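Local structure of PelD (Pseudomonas aeruginosa, 4EU0) at residues L24-A28 with G45-V49; L34-G39 with L138-A143; G144-L149 with Q169-R173; D163-F167 with V214-L218; C186-F190 with S239-L243. The protein binds the second messenger cyclic di-GMP as an effector in pellicle formation, through a fragment that combines a GAF domain with a GGDEF-like domain. Residues are numbered along the deposited sequence.

Contact 1: L24-A28 with G45-V49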
# COMPACT_ATOMS: atom_id res chain seq x y z
N LEU A 24 7.21 -4.15 14.83
CA LEU A 24 8.55 -4.05 14.24
C LEU A 24 9.53 -5.04 14.87
O LEU A 24 10.39 -5.59 14.18
CB LEU A 24 9.08 -2.60 14.33
CG LEU A 24 10.44 -2.26 13.71
CD1 LEU A 24 10.53 -2.62 12.23
CD2 LEU A 24 10.77 -0.79 13.93
N ASP A 25 9.38 -5.28 16.18
CA ASP A 25 10.20 -6.24 16.91
C ASP A 25 9.93 -7.69 16.51
O ASP A 25 10.86 -8.44 16.20
CB ASP A 25 9.99 -6.09 18.42
CG ASP A 25 10.58 -4.81 18.98
OD1 ASP A 25 11.65 -4.39 18.51
OD2 ASP A 25 9.97 -4.23 19.90
N ALA A 26 8.65 -8.06 16.52
CA ALA A 26 8.22 -9.44 16.26
C ALA A 26 8.47 -9.92 14.83
O ALA A 26 8.68 -11.11 14.59
CB ALA A 26 6.75 -9.60 16.61
N LEU A 27 8.45 -8.99 13.88
CA LEU A 27 8.58 -9.35 12.47
C LEU A 27 9.85 -8.82 11.81
O LEU A 27 9.99 -8.89 10.59
CB LEU A 27 7.33 -8.96 11.69
CG LEU A 27 6.27 -10.06 11.80
CD1 LEU A 27 4.90 -9.50 12.11
CD2 LEU A 27 6.24 -10.90 10.54
N ALA A 28 10.77 -8.32 12.63
CA ALA A 28 12.04 -7.76 12.15
C ALA A 28 12.81 -8.71 11.23
O ALA A 28 13.30 -8.28 10.18
CB ALA A 28 12.91 -7.34 13.32
N GLY A 45 21.53 -4.83 7.92
CA GLY A 45 20.92 -4.76 9.25
C GLY A 45 19.66 -3.91 9.25
O GLY A 45 19.52 -2.99 8.43
N LEU A 46 18.75 -4.24 10.15
CA LEU A 46 17.51 -3.48 10.31
C LEU A 46 17.46 -2.84 11.70
O LEU A 46 17.65 -3.52 12.71
CB LEU A 46 16.30 -4.40 10.12
CG LEU A 46 14.92 -3.73 10.08
CD1 LEU A 46 14.73 -2.88 8.82
CD2 LEU A 46 13.84 -4.79 10.16
N TYR A 47 17.21 -1.54 11.73
CA TYR A 47 17.27 -0.75 12.98
C TYR A 47 16.01 0.07 13.20
O TYR A 47 15.41 0.54 12.25
CB TYR A 47 18.49 0.18 12.94
CG TYR A 47 19.77 -0.53 12.58
CD1 TYR A 47 20.57 -1.09 13.56
CD2 TYR A 47 20.16 -0.66 11.24
CE1 TYR A 47 21.74 -1.75 13.24
CE2 TYR A 47 21.33 -1.33 10.91
CZ TYR A 47 22.11 -1.87 11.91
OH TYR A 47 23.28 -2.52 11.60
N ARG A 48 15.62 0.25 14.46
CA ARG A 48 14.50 1.12 14.78
C ARG A 48 14.94 2.58 14.70
O ARG A 48 16.05 2.93 15.10
CB ARG A 48 13.95 0.82 16.18
CG ARG A 48 12.80 1.74 16.60
CD ARG A 48 12.39 1.54 18.06
NE ARG A 48 11.86 0.20 18.32
CZ ARG A 48 10.62 -0.20 18.04
NH1 ARG A 48 9.74 0.61 17.47
NH2 ARG A 48 10.26 -1.45 18.33
N VAL A 49 14.07 3.43 14.17
CA VAL A 49 14.33 4.86 14.12
C VAL A 49 13.39 5.58 15.10
O VAL A 49 12.18 5.38 15.06
CB VAL A 49 14.17 5.43 12.69
CG1 VAL A 49 14.28 6.94 12.68
CG2 VAL A 49 15.22 4.81 11.77
O HOH W 1 12.74 -2.18 19.31
O HOH W 2 8.50 -3.07 17.43

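Contact 2: L34-G39 with L138-A143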
# COMPACT_ATOMS: atom_id res chain seq x y z
N LEU A 34 12.66 -10.18 3.65
CA LEU A 34 11.96 -9.65 2.48
C LEU A 34 12.82 -8.64 1.73
O LEU A 34 12.98 -8.74 0.51
CB LEU A 34 10.62 -9.02 2.88
CG LEU A 34 9.40 -9.91 3.11
CD1 LEU A 34 8.21 -9.03 3.51
CD2 LEU A 34 9.07 -10.73 1.87
N LEU A 35 13.38 -7.68 2.46
CA LEU A 35 14.26 -6.68 1.87
C LEU A 35 15.50 -7.33 1.26
O LEU A 35 15.97 -6.91 0.20
CB LEU A 35 14.64 -5.61 2.91
CG LEU A 35 13.52 -4.61 3.26
CD1 LEU A 35 13.75 -3.99 4.62
CD2 LEU A 35 13.40 -3.54 2.18
N ALA A 36 16.03 -8.35 1.94
CA ALA A 36 17.18 -9.12 1.45
C ALA A 36 16.89 -9.85 0.14
O ALA A 36 17.73 -9.87 -0.76
CB ALA A 36 17.66 -10.10 2.51
N GLN A 37 15.69 -10.44 0.07
CA GLN A 37 15.21 -11.16 -1.12
C GLN A 37 15.16 -10.25 -2.34
O GLN A 37 15.75 -10.55 -3.38
CB GLN A 37 13.83 -11.77 -0.83
CG GLN A 37 13.13 -12.47 -2.00
CD GLN A 37 11.65 -12.75 -1.73
OE1 GLN A 37 11.16 -12.58 -0.61
NE2 GLN A 37 10.92 -13.17 -2.76
N TYR A 38 14.48 -9.11 -2.21
CA TYR A 38 14.29 -8.21 -3.34
C TYR A 38 15.55 -7.44 -3.75
O TYR A 38 15.73 -7.13 -4.93
CB TYR A 38 13.11 -7.27 -3.06
CG TYR A 38 11.76 -7.94 -3.22
CD1 TYR A 38 10.99 -7.73 -4.37
CD2 TYR A 38 11.25 -8.78 -2.23
CE1 TYR A 38 9.76 -8.33 -4.52
CE2 TYR A 38 10.01 -9.40 -2.38
CZ TYR A 38 9.27 -9.17 -3.53
OH TYR A 38 8.04 -9.76 -3.69
N GLY A 39 16.44 -7.16 -2.79
CA GLY A 39 17.69 -6.46 -3.09
C GLY A 39 18.91 -7.33 -3.35
O GLY A 39 20.01 -6.82 -3.57
N LEU A 138 13.05 -0.82 -6.19
CA LEU A 138 12.32 -1.93 -5.60
C LEU A 138 12.44 -1.96 -4.06
O LEU A 138 11.48 -2.23 -3.37
CB LEU A 138 12.73 -3.24 -6.27
CG LEU A 138 12.99 -4.54 -5.53
CD1 LEU A 138 12.77 -5.70 -6.50
CD2 LEU A 138 14.44 -4.51 -5.07
N LEU A 139 13.64 -1.68 -3.55
CA LEU A 139 13.87 -1.58 -2.11
C LEU A 139 13.03 -0.47 -1.47
O LEU A 139 12.41 -0.66 -0.41
CB LEU A 139 15.36 -1.31 -1.85
CG LEU A 139 16.31 -2.38 -1.29
CD1 LEU A 139 15.81 -3.80 -1.43
CD2 LEU A 139 17.70 -2.21 -1.88
N ALA A 140 12.99 0.68 -2.14
CA ALA A 140 12.21 1.83 -1.67
C ALA A 140 10.71 1.52 -1.68
O ALA A 140 10.00 1.84 -0.73
CB ALA A 140 12.53 3.07 -2.49
N ILE A 141 10.25 0.87 -2.75
CA ILE A 141 8.84 0.49 -2.87
C ILE A 141 8.45 -0.44 -1.73
O ILE A 141 7.45 -0.22 -1.04
CB ILE A 141 8.52 -0.19 -4.21
CG1 ILE A 141 8.71 0.81 -5.36
CG2 ILE A 141 7.08 -0.81 -4.18
CD1 ILE A 141 8.79 0.16 -6.74
N LEU A 142 9.25 -1.48 -1.52
CA LEU A 142 8.97 -2.44 -0.47
C LEU A 142 9.01 -1.80 0.92
O LEU A 142 8.12 -2.04 1.75
CB LEU A 142 9.94 -3.63 -0.57
CG LEU A 142 9.80 -4.86 0.32
CD1 LEU A 142 8.46 -5.58 0.16
CD2 LEU A 142 10.96 -5.82 0.03
N ALA A 143 10.02 -0.96 1.18
CA ALA A 143 10.17 -0.31 2.48
C ALA A 143 8.93 0.53 2.85
O ALA A 143 8.47 0.49 4.00
CB ALA A 143 11.44 0.55 2.52

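Contact 3: G144-L149 with Q169-R173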
# COMPACT_ATOMS: atom_id res chain seq x y z
N GLY A 144 8.39 1.26 1.87
CA GLY A 144 7.23 2.11 2.11
C GLY A 144 6.00 1.29 2.46
O GLY A 144 5.27 1.60 3.41
N HIS A 145 5.78 0.23 1.70
CA HIS A 145 4.67 -0.67 1.99
C HIS A 145 4.79 -1.36 3.34
O HIS A 145 3.82 -1.43 4.07
CB HIS A 145 4.47 -1.67 0.85
CG HIS A 145 3.79 -1.07 -0.33
ND1 HIS A 145 4.45 -0.33 -1.28
CD2 HIS A 145 2.48 -1.07 -0.70
CE1 HIS A 145 3.59 0.09 -2.19
NE2 HIS A 145 2.39 -0.35 -1.86
N ILE A 146 5.99 -1.83 3.68
CA ILE A 146 6.18 -2.47 4.98
C ILE A 146 5.88 -1.50 6.12
O ILE A 146 5.20 -1.88 7.08
CB ILE A 146 7.58 -3.06 5.14
CG1 ILE A 146 7.77 -4.22 4.15
CG2 ILE A 146 7.80 -3.56 6.59
CD1 ILE A 146 9.23 -4.61 3.92
N ALA A 147 6.37 -0.27 6.01
CA ALA A 147 6.14 0.76 7.02
C ALA A 147 4.65 0.98 7.28
O ALA A 147 4.24 1.13 8.43
CB ALA A 147 6.80 2.07 6.61
N ASP A 148 3.85 0.99 6.21
CA ASP A 148 2.39 1.17 6.33
C ASP A 148 1.75 0.03 7.11
O ASP A 148 0.87 0.26 7.95
CB ASP A 148 1.72 1.21 4.96
CG ASP A 148 2.07 2.44 4.17
OD1 ASP A 148 2.67 3.38 4.74
OD2 ASP A 148 1.73 2.45 2.96
N LEU A 149 2.19 -1.18 6.80
CA LEU A 149 1.65 -2.38 7.42
C LEU A 149 1.88 -2.42 8.93
O LEU A 149 1.04 -2.93 9.69
CB LEU A 149 2.21 -3.63 6.72
CG LEU A 149 1.65 -3.93 5.32
CD1 LEU A 149 2.36 -5.12 4.69
CD2 LEU A 149 0.15 -4.17 5.36
N GLN A 169 -5.31 5.07 3.90
CA GLN A 169 -3.89 4.73 3.86
C GLN A 169 -3.46 4.08 2.54
O GLN A 169 -2.51 4.53 1.92
CB GLN A 169 -3.51 3.83 5.04
CG GLN A 169 -2.02 3.48 5.05
CD GLN A 169 -1.67 2.43 6.09
OE1 GLN A 169 -0.71 2.59 6.86
NE2 GLN A 169 -2.43 1.33 6.11
N TYR A 170 -4.17 3.03 2.12
CA TYR A 170 -3.84 2.34 0.88
C TYR A 170 -3.92 3.25 -0.34
O TYR A 170 -3.07 3.18 -1.22
CB TYR A 170 -4.74 1.10 0.70
CG TYR A 170 -4.39 -0.13 1.52
CD1 TYR A 170 -4.45 -1.40 0.94
CD2 TYR A 170 -4.01 -0.04 2.87
CE1 TYR A 170 -4.15 -2.56 1.69
CE2 TYR A 170 -3.70 -1.20 3.62
CZ TYR A 170 -3.79 -2.45 3.01
OH TYR A 170 -3.49 -3.58 3.72
N LEU A 171 -4.94 4.11 -0.39
CA LEU A 171 -5.07 5.07 -1.48
C LEU A 171 -3.87 6.02 -1.53
O LEU A 171 -3.31 6.26 -2.59
CB LEU A 171 -6.38 5.85 -1.38
CG LEU A 171 -6.61 6.95 -2.43
CD1 LEU A 171 -6.60 6.39 -3.85
CD2 LEU A 171 -7.94 7.63 -2.12
N LYS A 172 -3.47 6.55 -0.38
CA LYS A 172 -2.33 7.48 -0.37
C LYS A 172 -1.07 6.75 -0.81
O LYS A 172 -0.29 7.28 -1.60
CB LYS A 172 -2.12 8.12 1.00
CG LYS A 172 -1.10 9.24 0.95
CD LYS A 172 -0.95 9.94 2.29
CE LYS A 172 0.02 11.10 2.16
NZ LYS A 172 0.12 11.91 3.40
N ARG A 173 -0.87 5.54 -0.31
CA ARG A 173 0.28 4.76 -0.74
C ARG A 173 0.26 4.52 -2.25
O ARG A 173 1.28 4.65 -2.92
CB ARG A 173 0.36 3.44 0.01
CG ARG A 173 1.55 2.58 -0.42
CD ARG A 173 2.91 3.32 -0.29
NE ARG A 173 3.19 3.69 1.10
CZ ARG A 173 4.22 4.43 1.50
NH1 ARG A 173 4.37 4.71 2.79
NH2 ARG A 173 5.10 4.90 0.61

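Contact 4: D163-F167 with V214-L218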
# COMPACT_ATOMS: atom_id res chain seq x y z
N ASP A 163 -12.23 0.29 8.22
CA ASP A 163 -12.26 0.20 6.76
C ASP A 163 -11.96 1.55 6.10
O ASP A 163 -11.27 1.60 5.09
CB ASP A 163 -13.59 -0.38 6.25
CG ASP A 163 -13.86 -1.78 6.77
OD1 ASP A 163 -12.90 -2.58 6.87
OD2 ASP A 163 -15.03 -2.07 7.11
N ALA A 164 -12.45 2.64 6.70
CA ALA A 164 -12.16 3.98 6.20
C ALA A 164 -10.68 4.36 6.38
O ALA A 164 -10.08 4.92 5.48
CB ALA A 164 -13.08 5.02 6.84
N GLN A 165 -10.11 4.03 7.53
CA GLN A 165 -8.69 4.30 7.76
C GLN A 165 -7.80 3.53 6.79
O GLN A 165 -6.85 4.08 6.22
CB GLN A 165 -8.30 3.95 9.19
CG GLN A 165 -9.06 4.69 10.25
CD GLN A 165 -8.46 4.43 11.61
OE1 GLN A 165 -7.24 4.42 11.75
NE2 GLN A 165 -9.31 4.19 12.60
N ARG A 166 -8.12 2.25 6.60
CA ARG A 166 -7.35 1.39 5.72
C ARG A 166 -7.43 1.90 4.28
O ARG A 166 -6.41 1.97 3.58
CB ARG A 166 -7.86 -0.05 5.78
CG ARG A 166 -6.96 -1.05 5.05
CD ARG A 166 -7.62 -2.41 4.94
NE ARG A 166 -7.66 -3.14 6.21
CZ ARG A 166 -8.75 -3.34 6.94
NH1 ARG A 166 -9.92 -2.86 6.54
NH2 ARG A 166 -8.68 -4.03 8.07
N PHE A 167 -8.64 2.24 3.85
CA PHE A 167 -8.85 2.70 2.48
C PHE A 167 -8.01 3.95 2.25
O PHE A 167 -7.30 4.03 1.25
CB PHE A 167 -10.33 2.99 2.21
CG PHE A 167 -10.61 3.32 0.78
CD1 PHE A 167 -10.87 2.30 -0.13
CD2 PHE A 167 -10.57 4.64 0.34
CE1 PHE A 167 -11.11 2.60 -1.47
CE2 PHE A 167 -10.80 4.94 -1.00
CZ PHE A 167 -11.08 3.91 -1.89
N VAL A 214 -8.97 -2.82 -1.37
CA VAL A 214 -9.75 -2.29 -0.26
C VAL A 214 -10.98 -1.56 -0.78
O VAL A 214 -10.96 -0.99 -1.89
CB VAL A 214 -8.93 -1.36 0.68
CG1 VAL A 214 -7.90 -2.17 1.48
CG2 VAL A 214 -8.22 -0.24 -0.09
N GLN A 215 -12.04 -1.61 0.02
CA GLN A 215 -13.32 -1.05 -0.38
C GLN A 215 -13.87 -0.07 0.63
O GLN A 215 -13.59 -0.17 1.83
CB GLN A 215 -14.35 -2.17 -0.55
CG GLN A 215 -13.93 -3.27 -1.49
CD GLN A 215 -15.01 -4.32 -1.63
OE1 GLN A 215 -15.88 -4.42 -0.76
NE2 GLN A 215 -14.97 -5.08 -2.71
N LEU A 216 -14.68 0.86 0.14
CA LEU A 216 -15.44 1.79 0.96
C LEU A 216 -16.91 1.76 0.56
O LEU A 216 -17.24 1.91 -0.63
CB LEU A 216 -14.92 3.22 0.80
CG LEU A 216 -14.02 3.90 1.82
CD1 LEU A 216 -14.17 5.42 1.70
CD2 LEU A 216 -14.32 3.44 3.24
N ARG A 217 -17.78 1.58 1.54
CA ARG A 217 -19.22 1.57 1.32
C ARG A 217 -19.76 2.94 1.71
O ARG A 217 -19.68 3.34 2.89
CB ARG A 217 -19.88 0.47 2.16
CG ARG A 217 -19.23 -0.90 2.01
CD ARG A 217 -19.52 -1.84 3.19
NE ARG A 217 -19.07 -1.29 4.48
CZ ARG A 217 -19.02 -1.98 5.62
NH1 ARG A 217 -19.36 -3.26 5.65
NH2 ARG A 217 -18.61 -1.38 6.73
N LEU A 218 -20.30 3.66 0.73
CA LEU A 218 -20.72 5.05 0.94
C LEU A 218 -22.09 5.31 0.35
O LEU A 218 -22.61 4.51 -0.42
CB LEU A 218 -19.71 6.01 0.29
CG LEU A 218 -18.25 5.96 0.75
CD1 LEU A 218 -17.39 6.81 -0.15
CD2 LEU A 218 -18.12 6.40 2.20
O HOH W 3 -11.12 -0.45 3.47

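Contact 5: C186-F190 with S239-L243. With C2E (9,9'-[(2R,3R,3aS,5S,7aR,9R,10R,10aS,12S,14aR)-3,5,10,12-tetrahydroxy-5,12-dioxidooctahydro-2H,7H-difuro[3,2-d:3',2'-j][1,3,7,9,2,8]tetraoxadiphosphacyclododecine-2,9-diyl]bis(2-amino-1,9-dihydro-6H-purin-6-one)), chain B.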
# COMPACT_ATOMS: atom_id res chain seq x y z
N CYS A 186 -5.77 1.09 -9.82
CA CYS A 186 -7.06 1.48 -10.37
C CYS A 186 -8.05 1.71 -9.25
O CYS A 186 -8.09 0.93 -8.29
CB CYS A 186 -7.60 0.36 -11.27
SG CYS A 186 -8.94 0.87 -12.35
N LEU A 187 -8.85 2.77 -9.37
CA LEU A 187 -10.01 2.99 -8.52
C LEU A 187 -11.27 2.72 -9.32
O LEU A 187 -11.45 3.29 -10.40
CB LEU A 187 -10.08 4.44 -8.04
CG LEU A 187 -9.87 4.86 -6.59
CD1 LEU A 187 -10.24 6.36 -6.45
CD2 LEU A 187 -10.65 4.01 -5.58
N TYR A 188 -12.14 1.85 -8.81
CA TYR A 188 -13.46 1.70 -9.37
C TYR A 188 -14.49 2.27 -8.41
O TYR A 188 -14.38 2.08 -7.20
CB TYR A 188 -13.79 0.23 -9.60
CG TYR A 188 -13.20 -0.37 -10.87
CD1 TYR A 188 -13.80 -0.15 -12.10
CD2 TYR A 188 -12.07 -1.19 -10.81
CE1 TYR A 188 -13.26 -0.72 -13.27
CE2 TYR A 188 -11.52 -1.76 -11.98
CZ TYR A 188 -12.13 -1.52 -13.20
OH TYR A 188 -11.63 -2.06 -14.35
N ALA A 189 -15.49 2.93 -8.97
CA ALA A 189 -16.66 3.33 -8.19
C ALA A 189 -17.86 2.68 -8.81
O ALA A 189 -18.15 2.91 -9.99
CB ALA A 189 -16.80 4.83 -8.19
N PHE A 190 -18.57 1.86 -8.03
CA PHE A 190 -19.80 1.25 -8.50
C PHE A 190 -20.97 2.01 -7.90
O PHE A 190 -21.20 1.94 -6.69
CB PHE A 190 -19.86 -0.24 -8.14
CG PHE A 190 -18.73 -1.05 -8.72
CD1 PHE A 190 -18.83 -1.57 -10.00
CD2 PHE A 190 -17.58 -1.31 -7.97
CE1 PHE A 190 -17.78 -2.32 -10.55
CE2 PHE A 190 -16.53 -2.07 -8.51
CZ PHE A 190 -16.63 -2.57 -9.80
N SER A 239 -6.65 -4.74 -14.04
CA SER A 239 -7.87 -4.01 -13.68
C SER A 239 -9.03 -4.38 -14.58
O SER A 239 -10.18 -4.36 -14.16
CB SER A 239 -7.60 -2.51 -13.73
OG SER A 239 -6.83 -2.14 -12.60
N GLN A 240 -8.72 -4.72 -15.83
CA GLN A 240 -9.74 -5.18 -16.75
C GLN A 240 -10.09 -6.64 -16.44
O GLN A 240 -11.27 -7.01 -16.47
CB GLN A 240 -9.30 -4.97 -18.21
CG GLN A 240 -8.97 -3.49 -18.49
CD GLN A 240 -10.15 -2.55 -18.27
OE1 GLN A 240 -10.05 -1.56 -17.54
NE2 GLN A 240 -11.28 -2.87 -18.88
N GLY A 241 -9.09 -7.42 -16.06
CA GLY A 241 -9.29 -8.79 -15.57
C GLY A 241 -10.22 -8.88 -14.36
O GLY A 241 -11.03 -9.81 -14.25
N TYR A 242 -10.09 -7.92 -13.46
CA TYR A 242 -10.97 -7.81 -12.29
C TYR A 242 -12.42 -7.69 -12.72
O TYR A 242 -13.28 -8.40 -12.20
CB TYR A 242 -10.54 -6.62 -11.43
CG TYR A 242 -11.52 -6.19 -10.37
CD1 TYR A 242 -11.80 -6.99 -9.27
CD2 TYR A 242 -12.13 -4.94 -10.46
CE1 TYR A 242 -12.70 -6.56 -8.28
CE2 TYR A 242 -13.00 -4.50 -9.51
CZ TYR A 242 -13.27 -5.30 -8.41
OH TYR A 242 -14.15 -4.86 -7.44
N LEU A 243 -12.70 -6.81 -13.68
CA LEU A 243 -14.09 -6.63 -14.12
C LEU A 243 -14.62 -7.88 -14.80
O LEU A 243 -15.79 -8.22 -14.62
CB LEU A 243 -14.25 -5.40 -15.02
CG LEU A 243 -15.68 -4.82 -15.06
CD1 LEU A 243 -16.50 -4.98 -13.76
CD2 LEU A 243 -15.60 -3.37 -15.43
P1 C2E B . -8.56 -14.65 -12.41
O2P C2E B . -9.29 -14.96 -13.70
O1P C2E B . -9.32 -14.69 -11.11
O5' C2E B . -7.85 -13.23 -12.53
C5' C2E B . -7.09 -12.85 -13.68
C4' C2E B . -6.33 -11.55 -13.43
O4' C2E B . -7.24 -10.45 -13.34
C3' C2E B . -5.51 -11.52 -12.14
O3' C2E B . -4.18 -12.03 -12.26
C2' C2E B . -5.48 -10.05 -11.82
O2' C2E B . -4.50 -9.42 -12.66
C1' C2E B . -6.85 -9.58 -12.28
N9 C2E B . -7.83 -9.67 -11.16
C8 C2E B . -8.86 -10.52 -11.07
N7 C2E B . -9.57 -10.33 -9.93
C5 C2E B . -8.97 -9.31 -9.28
C6 C2E B . -9.18 -8.60 -8.01
O6 C2E B . -10.21 -8.94 -7.21
N1 C2E B . -8.32 -7.60 -7.68
C2 C2E B . -7.27 -7.25 -8.46
N2 C2E B . -6.47 -6.24 -8.04
N3 C2E B . -7.01 -7.87 -9.65
C4 C2E B . -7.81 -8.88 -10.09
P11 C2E B . -3.44 -12.64 -10.97
O21 C2E B . -2.01 -12.98 -11.33
O11 C2E B . -3.70 -11.81 -9.72
O5A C2E B . -4.20 -14.04 -10.80
C5A C2E B . -4.22 -15.00 -11.86
C4A C2E B . -5.11 -16.15 -11.46
O4A C2E B . -4.68 -16.71 -10.22
C3A C2E B . -6.53 -15.70 -11.19
O3A C2E B . -7.32 -15.66 -12.36
C2A C2E B . -7.05 -16.72 -10.21
O2A C2E B . -7.45 -17.92 -10.89
C1A C2E B . -5.81 -16.99 -9.38
N91 C2E B . -5.81 -16.12 -8.18
C81 C2E B . -5.04 -15.03 -7.96
N71 C2E B . -5.29 -14.49 -6.74
C51 C2E B . -6.25 -15.23 -6.16
C61 C2E B . -6.99 -15.23 -4.87
O61 C2E B . -6.75 -14.29 -3.92
N11 C2E B . -7.91 -16.20 -4.66
C21 C2E B . -8.17 -17.15 -5.59
N21 C2E B . -9.11 -18.09 -5.31
N31 C2E B . -7.53 -17.22 -6.78
C41 C2E B . -6.58 -16.30 -7.11
O HOH W 4 -13.00 -1.98 -16.74

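Contact 1: L24-A28 with G45-V49
From Gly45 the strand segment 45-49 runs past segment 24-28, which packs the end of helix 23-26 and the start of helix 28-39 onto strand 43-48 of the antiparallel GAF-domain sheet, away from the nucleotide site. Leu46 points its CA-CB bond toward segment 24-28 and sets CD2 4.2 Å from Ala28 CB, 3.5 Å from Ala28 O and 4.5 Å from Leu24 CD1, closing the buried, apolar end. Tyr47 turns away, against Leu120 and Ala122 of strand 117-123. Arg48 faces the helix again. One face of its guanidinium is covered by Leu24 CD2, 3.9 Å from NH1, while at the edge NH2 makes a salt bridge with Asp25 OD2 at 3.2 Å. Two waters reinforce the pairing: one accepts from Arg48 NE (2.7 Å) and donates to Asp25 OD1 (2.6 Å), the other accepts from Arg48 NH2 (2.6 Å) and Asp25 N (2.7 Å). The chemistry is thus graded: apolar packing at Leu46, a salt bridge and water bridges, one to backbone N, at Arg48.

Contact 2: L34-G39 with L138-A143
Two helices of the GAF domain lie nearly antiparallel, their local axes 9.6 Å apart at 155°, and leucines fill the space between them. Leu142 is the main knob: its CD2 enters a hollow lined by Leu34 O (3.6 Å), Leu35 CD2 (4.0 Å) and Tyr38 CD2 (3.7 Å). A turn earlier, Leu139 CD1 drops onto Gly39, 3.7 Å from its CA and 3.5 Å from Leu35 O. A beta carbon on Gly39 would collide with that methyl, so the bare backbone is part of the socket. Leu138 closes the end, with CD1 3.4 Å from Tyr38 CD1 at the ring edge and CD2 pressed tightly on Tyr38 O at 2.9 Å. In return, Leu35 CD2 reaches across to Leu139 and Leu142. The Tyr38 hydroxyl instead hydrogen-bonds Ser6 of helix 2-16, the helix that carries Arg4, which binds cyclic di-GMP. As in GAF domains, helices 28-39 and 133-150 pack together beside the antiparallel sheet.

Contact 3: G144-L149 with Q169-R173
Asp148 and Arg173 form a two-pronged salt bridge: Arg173 NE donates to Asp148 OD2 at 2.7 Å and Arg173 NH1 to Asp148 OD1 at 2.9 Å. The carboxylate meets the guanidinium edge-on, in its plane, while Gly144 lies over one face, its O 3.3 Å from NH1 at an angle too poor for a hydrogen bond. A beta carbon on Gly144 would run into Arg173 NH2, so the arginine fits against bare backbone. Weak hydrogen bonds to the end of strand 106-111 and the loop after it add further partners, from Arg173 NH1 to Val111 O and between Asp148 OD1 and Thr113 N. The pair joins the last helix of the GAF domain, 133-150, to the first helix of the GGDEF-like domain, 162-181; the short segments run antiparallel at 167° with axes 11.2 Å apart, an interdomain helix-helix contact. Around the ion pair, Arg173 CG sits over the His145 ring, 3.7 Å from its centroid, in a CH-pi contact, and His145 ND1 is hydrogen-bonded to Ile141 O one turn back. On the far side of Asp148 from that ring, Gln169 lies alongside the helix backbone. Farther out, Leu149 CD2 rests 4.0 Å from Tyr170 OH, whose hydrogen-bond partner is Arg11 of helix 2-16, and Tyr170 packs on Leu230 of strand 225-231.

Contact 4: D163-F167 with V214-L218
Helix 162-181 lies across the edge strand 214-219 of the GGDEF-like domain, and this contact covers the start of that strand. The local axes come within 7.9 Å and their directions differ by 130°. Phe167 is the centre of the apolar part: Leu216 CG sits over its ring face, 4.0 Å from the centroid, in a CH-pi contact, and Val214 CG2 lies 3.7 Å from Phe167 CD1. Val214 and Leu216 both point toward the helix, as alternate residues of a strand do, whereas Gln215 between them turns away and hydrogen-bonds Leu205 O. Leu216 CD2 also reaches Ala164 CB at 4.1 Å, and Arg166 CD lies 3.5 Å from Val214 CG1. Polar groups border this core. Asp163 OD1 pairs with Arg166 NH1 at 3.0 Å within the helix, and Asp163 OD2 lies 3.7 Å from Arg217 NH2, a long ion pair with the oxygen out of the guanidinium plane. A water touches both backbones, 2.6 Å from Asp163 O and 3.0 Å from Gln215 O. Val214 directly follows Asp213, which binds cyclic di-GMP. A helix packed by hydrophobic side chains on one face of an antiparallel sheet is the alpha/beta layering of GGDEF-type domains.

Contact 5: C186-F190 with S239-L243
A tyrosine hydroxyl bonded to the main chain of a helix is the striking feature here: Tyr188 OH, from the sheet strand, donates to Ser239 O at 2.7 Å. The same hydroxyl accepts from a water at 2.8 Å, which is weakly bonded in turn to Gln240 NE2 at 2.9 Å; Gln240 OE1 has its hydrogen-bond partner in Gln269. Strand 186-190 and helix 239-243 run at 30° to each other with axes 10.3 Å apart, and Cys186, Tyr188 and Phe190 all face the helix. Cys186 CB is tight against Ser239 OG at 2.9 Å. The Tyr188 and Tyr242 rings meet obliquely, centroids 5.5 Å apart and planes at 45°. Phe190 CZ lies 4.1 Å from Tyr242 CE2, and Leu243 CD2 lies 4.1 Å from Tyr188 CE1. Beyond the helix sits cyclic di-GMP: Gly241 CA is 3.5 Å from its O4', and Tyr242 CD1 is 3.3 Å from the guanine O6. A beta carbon on Gly241 would collide with that O4'. Arg210, Asp213, Thr234 and Arg245 hydrogen-bond the nucleotide, the first two consistent with an I-site-like RxxD motif. The chemistry divides accordingly: apolar, aromatic packing and the Tyr188-Ser239 hydrogen bond hold the helix to the sheet, while bare backbone at Gly241 and the Tyr242 ring contribute to the pocket wall.

Contacts 1 and 2 alternate along the chain within the GAF domain, centres 14 Å apart, one at strand 43-48 and the other between helices 28-39 and 133-150. Helix 133-150 continues into contact 3, its centre about 4 Å from that of the chain, where it meets helix 162-181 of the GGDEF-like domain. The earlier turns of the same helix make contact 4, which touches contact 3 through Tyr170 and Val214. Contacts 4 and 5 share the four-stranded sheet and touch through Phe167 and Leu187; contact 4 alternates in sequence with both 3 and 5. Although the centres of contacts 1 and 5 are about 36 Å apart, these shared helices and touches link the nucleotide-binding domain physically to the GAF domain.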